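Local structure of putative sulfatase yidJ (2QZU) at residues A[84-88]-A[378-382]; A[114-120]-A[362-366]; A[70-74]-A[399-404]; A[106-110]-A[133-137]. The protein probably hydrolyses sulfate esters, as a metal-dependent, arylsulfatase-like member of the sulfatase family. All coordinates share one frame; numbering follows the deposited sequence.

Contact 1. Residues A[84-88]-A[378-382]; sequences MTGMY and TVQTF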
# COMPACT_ATOMS: atom_id res chain seq x y z
N MSE A 84 20.65 -19.37 -11.73
CA MSE A 84 21.47 -20.21 -10.87
C MSE A 84 21.81 -21.60 -11.41
O MSE A 84 22.92 -22.09 -11.21
CB MSE A 84 20.82 -20.35 -9.49
CG MSE A 84 20.58 -19.03 -8.76
SE MSE A 84 22.12 -17.83 -8.72
CE MSE A 84 21.16 -16.16 -8.52
N THR A 85 20.86 -22.23 -12.11
CA THR A 85 21.07 -23.57 -12.65
C THR A 85 21.53 -23.65 -14.10
O THR A 85 22.09 -24.67 -14.53
CB THR A 85 19.78 -24.41 -12.57
OG1 THR A 85 18.79 -23.85 -13.43
CG2 THR A 85 19.24 -24.44 -11.15
N GLY A 86 21.28 -22.59 -14.87
CA GLY A 86 21.66 -22.61 -16.27
C GLY A 86 20.74 -23.53 -17.06
O GLY A 86 21.07 -23.94 -18.18
N MSE A 87 19.59 -23.85 -16.49
CA MSE A 87 18.62 -24.73 -17.14
C MSE A 87 17.32 -23.98 -17.39
O MSE A 87 16.99 -23.03 -16.67
CB MSE A 87 18.32 -25.95 -16.26
CG MSE A 87 19.55 -26.80 -15.93
SE MSE A 87 19.11 -28.35 -14.85
CE MSE A 87 19.75 -27.74 -13.13
N TYR A 88 16.58 -24.39 -18.40
CA TYR A 88 15.31 -23.74 -18.68
C TYR A 88 14.34 -24.19 -17.56
O TYR A 88 14.63 -25.14 -16.84
CB TYR A 88 14.90 -24.07 -20.12
CG TYR A 88 15.84 -23.36 -21.09
CD1 TYR A 88 15.81 -21.97 -21.23
CD2 TYR A 88 16.85 -24.05 -21.77
CE1 TYR A 88 16.74 -21.29 -22.01
CE2 TYR A 88 17.79 -23.38 -22.55
CZ TYR A 88 17.74 -22.00 -22.66
OH TYR A 88 18.68 -21.32 -23.41
N THR A 378 24.61 -30.64 -17.52
CA THR A 378 23.20 -30.35 -17.32
C THR A 378 22.80 -28.93 -17.75
O THR A 378 21.62 -28.65 -17.92
CB THR A 378 22.79 -30.57 -15.84
OG1 THR A 378 21.37 -30.43 -15.71
CG2 THR A 378 23.48 -29.55 -14.94
N VAL A 379 23.78 -28.05 -17.93
CA VAL A 379 23.50 -26.68 -18.34
C VAL A 379 22.99 -26.63 -19.78
O VAL A 379 23.59 -27.20 -20.69
CB VAL A 379 24.75 -25.78 -18.17
CG1 VAL A 379 24.54 -24.42 -18.81
CG2 VAL A 379 25.05 -25.61 -16.68
N GLN A 380 21.86 -25.94 -19.97
CA GLN A 380 21.22 -25.84 -21.28
C GLN A 380 21.31 -24.48 -21.98
O GLN A 380 21.14 -24.40 -23.20
CB GLN A 380 19.73 -26.18 -21.15
CG GLN A 380 19.42 -27.53 -20.55
CD GLN A 380 17.93 -27.74 -20.36
OE1 GLN A 380 17.29 -27.05 -19.57
NE2 GLN A 380 17.37 -28.69 -21.11
N THR A 381 21.56 -23.42 -21.22
CA THR A 381 21.62 -22.08 -21.79
C THR A 381 22.85 -21.80 -22.67
O THR A 381 23.81 -22.57 -22.68
CB THR A 381 21.48 -21.02 -20.69
OG1 THR A 381 22.54 -21.16 -19.74
CG2 THR A 381 20.15 -21.19 -19.96
N PHE A 382 22.81 -20.69 -23.41
CA PHE A 382 23.89 -20.32 -24.32
C PHE A 382 25.18 -19.80 -23.69
O PHE A 382 25.15 -18.94 -22.81
CB PHE A 382 23.41 -19.26 -25.32
CG PHE A 382 22.26 -19.70 -26.19
CD1 PHE A 382 20.94 -19.46 -25.79
CD2 PHE A 382 22.49 -20.32 -27.41
CE1 PHE A 382 19.87 -19.83 -26.60
CE2 PHE A 382 21.42 -20.70 -28.23
CZ PHE A 382 20.11 -20.45 -27.82
O HOH W 1 14.63 -27.76 -19.08
O HOH W 2 21.00 -22.89 -25.38
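The carbonyl oxygen of G86 takes bonds from two successive amides of the loop 378-382. Q380 N donates to G86 O at 2.8 Å and T381 N donates to G86 O at 3.1 Å, the two reaching it from opposite faces of the carbonyl plane. In return, the side chain of Q380 serves the other segment: Y88 N donates to Q380 OE1 at 3.0 Å, with an N-H...O angle of 160°. A water also donates to Q380 OE1, and Q380 NE2 is bonded to T472 O, so both ends of the amide are occupied. These bonds hold the exit of helix 76-85, which opens with S76, the predicted 3-oxoalanine site, left as serine here. G86, with its positive phi of 72°, takes the chain out of that helix, and Y88 is the N-cap of helix 89-92. Between them, T85 OG1 accepts from M87 N at 3.2 Å in an ST turn and is also hydrogen-bonded to G81 O. T381 splits its two branches. With chi1 at 60°, OG1 lies between the backbone N and the carbonyl carbon and bonds A359 O, whereas CG2 rests over a face of the Y88 ring, a CH-pi contact with T381 CG2 4.1 Å from the Y88 ring centroid. Q380 O meets the edge of that ring and accepts from a second water 2.7 Å away; this water sits over the centre of one F382 face. Selenomethionine M87 lays its SE against T378 OG1, 3.2 Å away.

Contact 2. Residues A[114-120]-A[362-366]; sequences RCWSDVL and YPTLL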
# COMPACT_ATOMS: atom_id res chain seq x y z
N ARG A 114 23.51 -28.26 -9.36
CA ARG A 114 24.88 -27.77 -9.45
C ARG A 114 24.83 -26.37 -10.03
O ARG A 114 24.74 -26.19 -11.25
CB ARG A 114 25.69 -28.70 -10.36
CG ARG A 114 27.14 -28.28 -10.56
CD ARG A 114 27.97 -28.52 -9.33
NE ARG A 114 29.39 -28.24 -9.56
CZ ARG A 114 30.31 -28.26 -8.60
NH1 ARG A 114 29.95 -28.53 -7.35
NH2 ARG A 114 31.57 -27.99 -8.87
N CYS A 115 24.87 -25.36 -9.16
CA CYS A 115 24.81 -23.97 -9.60
C CYS A 115 26.19 -23.37 -9.84
O CYS A 115 27.19 -23.89 -9.35
CB CYS A 115 24.03 -23.15 -8.57
SG CYS A 115 22.35 -23.77 -8.33
N TRP A 116 26.25 -22.26 -10.58
CA TRP A 116 27.54 -21.64 -10.86
C TRP A 116 28.26 -21.21 -9.59
O TRP A 116 29.49 -21.17 -9.56
CB TRP A 116 27.42 -20.44 -11.81
CG TRP A 116 26.50 -19.34 -11.36
CD1 TRP A 116 25.17 -19.21 -11.65
CD2 TRP A 116 26.85 -18.20 -10.57
NE1 TRP A 116 24.67 -18.06 -11.09
CE2 TRP A 116 25.68 -17.42 -10.42
CE3 TRP A 116 28.04 -17.76 -9.96
CZ2 TRP A 116 25.66 -16.22 -9.69
CZ3 TRP A 116 28.02 -16.57 -9.24
CH2 TRP A 116 26.84 -15.81 -9.11
N SER A 117 27.50 -20.90 -8.55
CA SER A 117 28.10 -20.49 -7.29
C SER A 117 28.80 -21.68 -6.63
O SER A 117 29.82 -21.51 -5.97
CB SER A 117 27.03 -19.90 -6.35
OG SER A 117 25.95 -20.80 -6.17
N ASP A 118 28.27 -22.88 -6.84
CA ASP A 118 28.88 -24.10 -6.29
C ASP A 118 30.21 -24.33 -6.98
O ASP A 118 31.19 -24.76 -6.37
CB ASP A 118 27.99 -25.33 -6.54
CG ASP A 118 26.71 -25.31 -5.72
OD1 ASP A 118 26.79 -25.25 -4.47
OD2 ASP A 118 25.61 -25.37 -6.33
N VAL A 119 30.24 -24.05 -8.28
CA VAL A 119 31.44 -24.21 -9.08
C VAL A 119 32.53 -23.24 -8.61
O VAL A 119 33.66 -23.66 -8.34
CB VAL A 119 31.15 -23.96 -10.58
CG1 VAL A 119 32.44 -23.94 -11.38
CG2 VAL A 119 30.22 -25.05 -11.11
N LEU A 120 32.20 -21.96 -8.49
CA LEU A 120 33.18 -20.98 -8.04
C LEU A 120 33.68 -21.27 -6.63
O LEU A 120 34.85 -21.05 -6.33
CB LEU A 120 32.60 -19.57 -8.13
CG LEU A 120 32.37 -19.07 -9.56
CD1 LEU A 120 31.78 -17.66 -9.52
CD2 LEU A 120 33.69 -19.07 -10.33
N TYR A 362 25.25 -18.03 -16.61
CA TYR A 362 25.94 -19.15 -15.96
C TYR A 362 27.10 -19.64 -16.86
O TYR A 362 28.27 -19.48 -16.50
CB TYR A 362 24.94 -20.28 -15.67
CG TYR A 362 25.42 -21.48 -14.88
CD1 TYR A 362 26.65 -22.09 -15.15
CD2 TYR A 362 24.59 -22.08 -13.93
CE1 TYR A 362 27.03 -23.27 -14.51
CE2 TYR A 362 24.95 -23.25 -13.29
CZ TYR A 362 26.17 -23.85 -13.58
OH TYR A 362 26.52 -25.01 -12.94
N PRO A 363 26.79 -20.21 -18.04
CA PRO A 363 27.91 -20.67 -18.87
C PRO A 363 28.79 -19.53 -19.41
O PRO A 363 30.01 -19.67 -19.50
CB PRO A 363 27.22 -21.45 -19.99
CG PRO A 363 25.94 -20.71 -20.16
CD PRO A 363 25.50 -20.46 -18.72
N THR A 364 28.17 -18.41 -19.76
CA THR A 364 28.91 -17.27 -20.30
C THR A 364 29.96 -16.74 -19.33
O THR A 364 31.13 -16.60 -19.70
CB THR A 364 27.94 -16.13 -20.70
OG1 THR A 364 27.01 -16.62 -21.68
CG2 THR A 364 28.70 -14.95 -21.29
N LEU A 365 29.56 -16.44 -18.10
CA LEU A 365 30.51 -15.92 -17.12
C LEU A 365 31.58 -16.94 -16.75
O LEU A 365 32.77 -16.62 -16.69
CB LEU A 365 29.78 -15.45 -15.86
CG LEU A 365 28.91 -14.19 -16.02
CD1 LEU A 365 28.05 -13.99 -14.78
CD2 LEU A 365 29.81 -12.98 -16.24
N LEU A 366 31.17 -18.18 -16.50
CA LEU A 366 32.12 -19.22 -16.13
C LEU A 366 33.22 -19.39 -17.18
O LEU A 366 34.39 -19.52 -16.84
CB LEU A 366 31.39 -20.55 -15.91
CG LEU A 366 31.37 -21.11 -14.48
CD1 LEU A 366 31.23 -20.00 -13.46
CD2 LEU A 366 30.23 -22.12 -14.36
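W116 sets its CB on the middle of the Y362 ring, in a CH-pi contact with W116 CB 3.7 Å from the Y362 centroid and almost on the ring normal. The indole drops past the rim of the phenol and turns its edge to that ring, CD1 first, giving an offset edge-to-face pair with planes 77° apart. Y362 can lie under this bump because its CG is anti to the backbone N (chi1 -174°), which carries the ring across to the start of helix 116-122. There the hydroxyl finds its partner: Y362 OH donates to R114 O at 2.7 Å, approaching from above the carbonyl plane, while R114 O lies at the edge of the phenol ring.

One turn further on, L366 fills the hollow formed by W116, V119 and L120. Its two methyls divide that hollow: CD2 sits 4.1 Å from V119 CG1 and equally near W116 CB, and CD1 meets L120 CD2 at 4.1 Å. The N-cap residue C115 is held separately, with C115 N donating to D118 OD2 at 2.9 Å. W116 and L120 also rest on V225 and A223 of strand 222-228. The axes of segments 116-120 and 362-366 run 11.0 Å apart and nearly parallel, at 23°, as expected of neighbouring helices that flank the central mixed sheet of the alkaline-phosphatase-like sulfatase fold.

Contact 3. Residues A[70-74]-A[399-404]; sequences ISSYP and QPYYFV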
# COMPACT_ATOMS: atom_id res chain seq x y z
N ILE A 70 17.40 -9.92 -22.86
CA ILE A 70 16.07 -10.30 -22.39
C ILE A 70 16.08 -11.37 -21.29
O ILE A 70 17.12 -11.93 -20.96
CB ILE A 70 15.20 -10.85 -23.56
CG1 ILE A 70 15.84 -12.09 -24.18
CG2 ILE A 70 15.04 -9.80 -24.65
CD1 ILE A 70 15.41 -13.40 -23.54
N SER A 71 14.90 -11.62 -20.73
CA SER A 71 14.70 -12.64 -19.72
C SER A 71 13.58 -13.51 -20.32
O SER A 71 12.46 -13.03 -20.53
CB SER A 71 14.24 -12.02 -18.39
OG SER A 71 14.05 -13.03 -17.41
N SER A 72 13.89 -14.77 -20.59
CA SER A 72 12.94 -15.69 -21.21
C SER A 72 11.67 -16.03 -20.43
O SER A 72 10.61 -16.24 -21.02
CB SER A 72 13.68 -16.98 -21.60
OG SER A 72 14.60 -16.71 -22.65
N TYR A 73 11.78 -16.11 -19.11
CA TYR A 73 10.61 -16.38 -18.27
C TYR A 73 10.63 -15.18 -17.33
O TYR A 73 11.21 -15.25 -16.24
CB TYR A 73 10.78 -17.69 -17.49
CG TYR A 73 9.49 -18.25 -16.92
CD1 TYR A 73 8.38 -17.44 -16.73
CD2 TYR A 73 9.39 -19.60 -16.58
CE1 TYR A 73 7.19 -17.96 -16.21
CE2 TYR A 73 8.20 -20.13 -16.05
CZ TYR A 73 7.11 -19.30 -15.87
OH TYR A 73 5.93 -19.80 -15.35
N PRO A 74 10.01 -14.07 -17.74
CA PRO A 74 9.97 -12.84 -16.95
C PRO A 74 9.14 -12.83 -15.67
O PRO A 74 8.13 -12.13 -15.57
CB PRO A 74 9.52 -11.80 -17.97
CG PRO A 74 8.56 -12.58 -18.81
CD PRO A 74 9.29 -13.90 -19.02
N GLN A 399 16.10 -16.50 -28.80
CA GLN A 399 15.85 -16.85 -27.41
C GLN A 399 14.41 -17.32 -27.21
O GLN A 399 13.49 -16.84 -27.88
CB GLN A 399 16.12 -15.65 -26.50
CG GLN A 399 17.58 -15.20 -26.45
CD GLN A 399 18.45 -16.13 -25.63
OE1 GLN A 399 17.99 -17.13 -25.09
NE2 GLN A 399 19.73 -15.78 -25.52
N PRO A 400 14.19 -18.25 -26.28
CA PRO A 400 12.85 -18.77 -25.99
C PRO A 400 12.04 -17.88 -25.06
O PRO A 400 12.56 -16.94 -24.46
CB PRO A 400 13.15 -20.12 -25.35
CG PRO A 400 14.39 -19.82 -24.56
CD PRO A 400 15.22 -19.02 -25.54
N TYR A 401 10.74 -18.17 -24.97
CA TYR A 401 9.83 -17.47 -24.07
C TYR A 401 9.06 -18.55 -23.32
O TYR A 401 8.68 -19.56 -23.91
CB TYR A 401 8.82 -16.59 -24.82
CG TYR A 401 7.70 -16.14 -23.91
CD1 TYR A 401 7.94 -15.24 -22.86
CD2 TYR A 401 6.42 -16.67 -24.03
CE1 TYR A 401 6.93 -14.89 -21.96
CE2 TYR A 401 5.41 -16.33 -23.13
CZ TYR A 401 5.67 -15.44 -22.10
OH TYR A 401 4.68 -15.11 -21.20
N TYR A 402 8.81 -18.33 -22.04
CA TYR A 402 8.10 -19.32 -21.23
C TYR A 402 7.04 -18.80 -20.27
O TYR A 402 7.14 -17.70 -19.73
CB TYR A 402 9.08 -20.09 -20.34
CG TYR A 402 10.08 -20.96 -21.04
CD1 TYR A 402 9.78 -22.28 -21.38
CD2 TYR A 402 11.34 -20.46 -21.37
CE1 TYR A 402 10.70 -23.07 -22.04
CE2 TYR A 402 12.27 -21.25 -22.03
CZ TYR A 402 11.95 -22.55 -22.36
OH TYR A 402 12.85 -23.33 -23.04
N PHE A 403 6.04 -19.65 -20.07
CA PHE A 403 5.01 -19.47 -19.07
C PHE A 403 4.58 -20.90 -18.81
O PHE A 403 4.08 -21.58 -19.71
CB PHE A 403 3.77 -18.69 -19.48
CG PHE A 403 2.72 -18.71 -18.40
CD1 PHE A 403 2.96 -18.09 -17.18
CD2 PHE A 403 1.56 -19.48 -18.55
CE1 PHE A 403 2.08 -18.25 -16.11
CE2 PHE A 403 0.68 -19.64 -17.48
CZ PHE A 403 0.94 -19.03 -16.26
N VAL A 404 4.81 -21.37 -17.59
CA VAL A 404 4.46 -22.73 -17.22
C VAL A 404 3.46 -22.69 -16.06
O VAL A 404 3.72 -22.04 -15.05
CB VAL A 404 5.71 -23.53 -16.75
CG1 VAL A 404 5.31 -24.97 -16.40
CG2 VAL A 404 6.76 -23.53 -17.84
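S72 and Y73 pass alongside Y401 and Y402, their CA atoms paired at 4.6 and 4.9 Å respectively and running in the same direction, yet a single main-chain bond joins them, Y402 N to S72 O at 2.9 Å. Side-chain hydroxyls supply the other two. S72 OG donates to P400 O at 2.7 Å, and at the far end V404 N donates to Y73 OH at 3.0 Å, nearly straight at 170°. Y73 CG stands anti to the backbone N (chi1 -163°), which sends the ring flat along the strand: one face covers the Y402-F403 peptide, with Y402 C 4.0 Å above the centre of the Y73 ring, while Y402 CB packs off-centre on it. Around this, P74 CD touches Y401 CE1, and I70 CD1 packs on Q399 CB at 3.8 Å. Q399 NE2 bonds D360 OD2 and M355 O, and Y402 OH bonds W468 NE1. Strand 399-404 is an outer member of the four-stranded antiparallel sheet, bonded on its other side to strand 412-417. Two hydroxyls and one carbonyl of the loop just ahead of helix 76-85 thus satisfy peptide groups on its buried edge.

Contact 4. Residues A[106-110]-A[133-137]; sequences GVELS and WHLDA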
# COMPACT_ATOMS: atom_id res chain seq x y z
N GLY A 106 6.78 -28.58 -5.34
CA GLY A 106 8.24 -28.57 -5.35
C GLY A 106 8.86 -27.43 -6.13
O GLY A 106 9.94 -27.57 -6.72
N VAL A 107 8.18 -26.29 -6.15
CA VAL A 107 8.69 -25.14 -6.87
C VAL A 107 9.74 -24.40 -6.03
O VAL A 107 9.41 -23.52 -5.23
CB VAL A 107 7.53 -24.19 -7.28
CG1 VAL A 107 8.06 -22.98 -8.03
CG2 VAL A 107 6.54 -24.95 -8.15
N GLU A 108 11.00 -24.79 -6.20
CA GLU A 108 12.11 -24.17 -5.49
C GLU A 108 13.42 -24.73 -6.06
O GLU A 108 13.42 -25.75 -6.75
CB GLU A 108 12.05 -24.45 -3.98
CG GLU A 108 12.24 -25.92 -3.59
CD GLU A 108 12.38 -26.12 -2.08
OE1 GLU A 108 12.23 -25.15 -1.31
OE2 GLU A 108 12.64 -27.27 -1.66
N LEU A 109 14.52 -24.05 -5.77
CA LEU A 109 15.82 -24.50 -6.26
C LEU A 109 16.18 -25.80 -5.55
O LEU A 109 16.04 -25.92 -4.34
CB LEU A 109 16.89 -23.44 -5.95
CG LEU A 109 18.30 -23.70 -6.46
CD1 LEU A 109 18.30 -23.78 -7.98
CD2 LEU A 109 19.22 -22.57 -6.00
N SER A 110 16.65 -26.78 -6.32
CA SER A 110 17.02 -28.07 -5.74
C SER A 110 18.33 -27.94 -4.98
O SER A 110 19.27 -27.30 -5.45
CB SER A 110 17.17 -29.12 -6.85
OG SER A 110 17.58 -30.36 -6.31
N TRP A 133 16.75 -13.44 -2.59
CA TRP A 133 17.09 -14.77 -3.11
C TRP A 133 15.89 -15.35 -3.86
O TRP A 133 15.98 -15.76 -5.02
CB TRP A 133 17.48 -15.67 -1.93
CG TRP A 133 17.81 -17.10 -2.25
CD1 TRP A 133 17.19 -18.21 -1.75
CD2 TRP A 133 18.88 -17.57 -3.08
NE1 TRP A 133 17.82 -19.35 -2.21
CE2 TRP A 133 18.86 -18.99 -3.03
CE3 TRP A 133 19.86 -16.94 -3.86
CZ2 TRP A 133 19.77 -19.78 -3.72
CZ3 TRP A 133 20.78 -17.74 -4.56
CH2 TRP A 133 20.72 -19.14 -4.48
N HIS A 134 14.75 -15.39 -3.16
CA HIS A 134 13.47 -15.88 -3.68
C HIS A 134 13.54 -17.22 -4.42
O HIS A 134 12.97 -17.36 -5.50
CB HIS A 134 12.83 -14.83 -4.60
CG HIS A 134 11.34 -14.97 -4.71
ND1 HIS A 134 10.60 -14.29 -5.65
CD2 HIS A 134 10.45 -15.70 -4.00
CE1 HIS A 134 9.32 -14.59 -5.51
NE2 HIS A 134 9.20 -15.45 -4.51
N LEU A 135 14.23 -18.20 -3.85
CA LEU A 135 14.33 -19.51 -4.48
C LEU A 135 14.01 -20.66 -3.52
O LEU A 135 14.29 -21.82 -3.82
CB LEU A 135 15.73 -19.69 -5.09
CG LEU A 135 15.92 -18.97 -6.43
CD1 LEU A 135 17.40 -18.96 -6.80
CD2 LEU A 135 15.10 -19.67 -7.52
N ASP A 136 13.42 -20.33 -2.37
CA ASP A 136 13.04 -21.34 -1.38
C ASP A 136 11.52 -21.36 -1.16
O ASP A 136 10.89 -20.31 -1.05
CB ASP A 136 13.73 -21.08 -0.04
CG ASP A 136 15.25 -21.15 -0.15
OD1 ASP A 136 15.77 -22.17 -0.65
OD2 ASP A 136 15.91 -20.19 0.28
N ALA A 137 10.95 -22.56 -1.10
CA ALA A 137 9.51 -22.72 -0.87
C ALA A 137 9.18 -22.54 0.62
O ALA A 137 9.77 -23.19 1.48
CB ALA A 137 9.06 -24.10 -1.34
O HOH W 3 12.13 -24.47 1.50
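L109 crosses W133 at about a right angle, pushing its CD2 methyl to within 3.6 Å of W133 CZ2 on the six-membered ring of the indole. The loop 133-137 follows strand 126-130 of the central sheet in this alkaline-phosphatase-like fold, and its Trp-His pair fits the end of the Gly-Lys-Trp-His-type signature of sulfatases; H134 ND1 is hydrogen-bonded to the OG of S76, the predicted 3-oxoalanine site. L135 packs against both: its CB meets L109 CB at 4.0 Å, and its CD1 covers the rim of one indole face. L109 N donates to L135 O at 3.0 Å, almost straight at 169°, which fixes the leucine backbones side by side.

E108 points its side chain at the opposing loop. Its CG stands between the backbone N and the carbonyl carbon (chi1 66°) and the chain is extended beyond it, so the carboxylate lies beside A137, whose CB packs 3.3 Å from E108 OE1. D136 OD1, 4.7 Å from E108 OE1, forms a salt bridge with R162, which also bonds L109 O and makes a long, weak ion pair with E108; this probably eases the repulsion between the two acids. A137 N donates to the anti lone pair of E108 OE1 at 2.9 Å, and one water donates both to E108 OE1 and, at 2.7 Å, to A137 O.

All four contacts adjoin helix 76-85: contact 1 at its exit, where M84 packs on L135 and T85 on L109 of contact 4, while M84 also touches C115 and Y362 of contact 2. Contact 3 lies by its entrance, with S71 and Y73 packed on the helix, and reaches contact 1 through Y88, which packs on P400 and the hydroxyl of Y402. Contacts 2, 3 and 4 are buried, contact 1 only partly. Their chemistry follows the elements joined rather than the depth: contact 2, between helices, is mainly aromatic and aliphatic, whereas the loop contacts 1 and 4 combine backbone bonds with a Gln or Glu oxygen and waters, and contact 3 uses hydroxyls against the edge of the four-stranded antiparallel sheet.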